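Local coordinates for cellulosomal scaffoldin (Bacteroides cellulosolvens, PDB 2XBT), which probably binds cellulose through this family 3b carbohydrate-binding module, one domain of a scaffoldin that organises the bacterium's cellulosome, at residues T74-S79 against N86-I91. Residues are numbered along the deposited sequence; the frame is centred on the assembly and turned at random.
Sequences TFNNLS and NKYIEI
Asn76 CB sits over one face of the Tyr88 ring, 3.6 Å from its centroid and shifted toward the CZ side of the rim, a CH-pi contact. The Asn76 amide lies only 18° from parallel with the ring; tyrosine suits the place by offering a broad flat surface to a short polar neighbour. Tyr88 CG stands between its own backbone N and carbonyl carbon (chi1 61°), on the side of the neighbouring strand. Near CD2, Leu78 CD1 approaches obliquely at 3.8 Å. The Phe75 ring is met obliquely by Ile89 CG1, 3.6 Å from Phe75 CE1; these two apolar side chains share the sheet face opposite the one bearing Asn76 and Tyr88, and suit a side also lined by Tyr51. Asn76 ND2 donates to Thr74 OG1 at 3.1 Å, nearly in the amide plane, and weakly to Tyr88 O. An alanine in place of Tyr88 would probably leave a gap beside Asn76 CB and Leu78 CD1, although the amide would keep both these bonds. The two strands form an antiparallel beta hairpin at the edge of a sheet in the CBM3 module, with Thr74–Glu90 and Asn76–Tyr88 as hydrogen-bonded pairs. Beyond the latter, Leu78 N donates to Asn86 O from above the carbonyl plane; Asn86 and Lys87 form a classic bulge opposite Tyr51. A water bridges Thr74 OG1 and Glu90 OE1, while Glu90 OE2 pairs with Arg48.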
loop_
_atom_site.group_PDB
_atom_site.type_symbol
_atom_site.label_atom_id
_atom_site.label_comp_id
_atom_site.label_asym_id
_atom_site.label_seq_id
_atom_site.Cartn_x
_atom_site.Cartn_y
_atom_site.Cartn_z
ATOM N N THR A 74 -4.007 -9.515 3.291
ATOM C CA THR A 74 -3.532 -10.606 4.118
ATOM C C THR A 74 -2.335 -10.110 4.918
ATOM O O THR A 74 -1.677 -9.157 4.529
ATOM C CB THR A 74 -3.103 -11.814 3.261
ATOM O OG1 THR A 74 -2.056 -11.420 2.369
ATOM C CG2 THR A 74 -4.289 -12.332 2.435
ATOM N N PHE A 75 -2.069 -10.755 6.050
ATOM C CA PHE A 75 -0.917 -10.419 6.855
ATOM C C PHE A 75 0.021 -11.611 6.810
ATOM O O PHE A 75 -0.412 -12.761 6.949
ATOM C CB PHE A 75 -1.364 -10.106 8.281
ATOM C CG PHE A 75 -2.363 -8.985 8.355
ATOM C CD1 PHE A 75 -1.939 -7.675 8.475
ATOM C CD2 PHE A 75 -3.724 -9.239 8.270
ATOM C CE1 PHE A 75 -2.852 -6.625 8.529
ATOM C CE2 PHE A 75 -4.645 -8.193 8.322
ATOM C CZ PHE A 75 -4.205 -6.889 8.451
ATOM N N ASN A 76 1.304 -11.325 6.612
ATOM C CA ASN A 76 2.272 -12.327 6.208
ATOM C C ASN A 76 3.601 -12.158 6.913
ATOM O O ASN A 76 4.009 -11.040 7.206
ATOM C CB ASN A 76 2.544 -12.190 4.714
ATOM C CG ASN A 76 1.279 -12.210 3.893
ATOM O OD1 ASN A 76 0.832 -13.268 3.464
ATOM N ND2 ASN A 76 0.675 -11.040 3.699
ATOM N N ASN A 77 4.286 -13.271 7.153
ATOM C CA ASN A 77 5.648 -13.205 7.666
ATOM C C ASN A 77 6.631 -12.743 6.602
ATOM O O ASN A 77 6.561 -13.168 5.452
ATOM C CB ASN A 77 6.073 -14.569 8.206
ATOM C CG ASN A 77 5.236 -15.001 9.381
ATOM O OD1 ASN A 77 4.650 -16.080 9.380
ATOM N ND2 ASN A 77 5.154 -14.146 10.389
ATOM N N LEU A 78 7.546 -11.863 6.986
ATOM C CA LEU A 78 8.576 -11.391 6.074
ATOM C C LEU A 78 9.837 -12.216 6.266
ATOM O O LEU A 78 10.235 -12.472 7.398
ATOM C CB LEU A 78 8.913 -9.930 6.362
ATOM C CG LEU A 78 9.905 -9.329 5.372
ATOM C CD1 LEU A 78 9.288 -9.259 3.993
ATOM C CD2 LEU A 78 10.370 -7.953 5.829
ATOM N N SER A 79 10.467 -12.621 5.168
ATOM C CA SER A 79 11.779 -13.265 5.258
ATOM C C SER A 79 12.672 -12.909 4.075
ATOM O O SER A 79 12.229 -12.936 2.924
ATOM C CB SER A 79 11.652 -14.772 5.387
ATOM O OG SER A 79 11.174 -15.314 4.177
ATOM N N ASN A 86 9.106 -7.502 10.477
ATOM C CA ASN A 86 9.044 -8.962 10.467
ATOM C C ASN A 86 7.761 -9.477 9.806
ATOM O O ASN A 86 7.509 -10.683 9.751
ATOM C CB ASN A 86 9.247 -9.545 11.871
ATOM C CG ASN A 86 8.163 -9.116 12.861
ATOM O OD1 ASN A 86 7.365 -8.221 12.594
ATOM N ND2 ASN A 86 8.146 -9.758 14.022
ATOM N N LYS A 87 6.955 -8.540 9.303
ATOM C CA LYS A 87 5.713 -8.861 8.625
ATOM C C LYS A 87 5.457 -7.888 7.484
ATOM O O LYS A 87 6.119 -6.857 7.366
ATOM C CB LYS A 87 4.520 -8.760 9.582
ATOM C CG LYS A 87 4.655 -9.510 10.917
ATOM C CD LYS A 87 4.082 -10.917 10.863
ATOM C CE LYS A 87 4.101 -11.554 12.250
ATOM N NZ LYS A 87 3.739 -13.003 12.239
ATOM N N TYR A 88 4.480 -8.225 6.648
ATOM C CA TYR A 88 3.928 -7.258 5.709
ATOM C C TYR A 88 2.446 -7.493 5.497
ATOM O O TYR A 88 1.966 -8.624 5.577
ATOM C CB TYR A 88 4.656 -7.260 4.371
ATOM C CG TYR A 88 4.611 -8.567 3.632
ATOM C CD1 TYR A 88 3.668 -8.789 2.618
ATOM C CD2 TYR A 88 5.494 -9.585 3.945
ATOM C CE1 TYR A 88 3.628 -10.014 1.929
ATOM C CE2 TYR A 88 5.467 -10.790 3.271
ATOM C CZ TYR A 88 4.529 -11.000 2.266
ATOM O OH TYR A 88 4.505 -12.204 1.611
ATOM N N ILE A 89 1.723 -6.404 5.279
ATOM C CA ILE A 89 0.358 -6.483 4.801
ATOM C C ILE A 89 0.486 -6.549 3.283
ATOM O O ILE A 89 1.240 -5.767 2.697
ATOM C CB ILE A 89 -0.415 -5.207 5.124
ATOM C CG1 ILE A 89 -0.290 -4.872 6.611
ATOM C CG2 ILE A 89 -1.889 -5.355 4.720
ATOM C CD1 ILE A 89 -0.517 -3.432 6.904
ATOM N N GLU A 90 -0.264 -7.449 2.658
ATOM C CA GLU A 90 -0.349 -7.468 1.201
ATOM C C GLU A 90 -1.755 -7.141 0.774
ATOM O O GLU A 90 -2.698 -7.869 1.099
ATOM C CB GLU A 90 0.052 -8.826 0.621
ATOM C CG GLU A 90 -0.005 -8.848 -0.908
ATOM C CD GLU A 90 0.695 -10.060 -1.495
ATOM O OE1 GLU A 90 0.040 -11.110 -1.640
ATOM O OE2 GLU A 90 1.899 -9.961 -1.805
ATOM N N ILE A 91 -1.879 -6.051 0.029
ATOM C CA ILE A 91 -3.166 -5.612 -0.483
ATOM C C ILE A 91 -3.291 -6.029 -1.943
ATOM O O ILE A 91 -2.398 -5.778 -2.755
ATOM C CB ILE A 91 -3.310 -4.093 -0.313
ATOM C CG1 ILE A 91 -3.271 -3.731 1.175
ATOM C CG2 ILE A 91 -4.600 -3.579 -0.951
ATOM C CD1 ILE A 91 -3.154 -2.255 1.425
HETATM O O HOH W 1 -2.195 -11.445 -0.488
#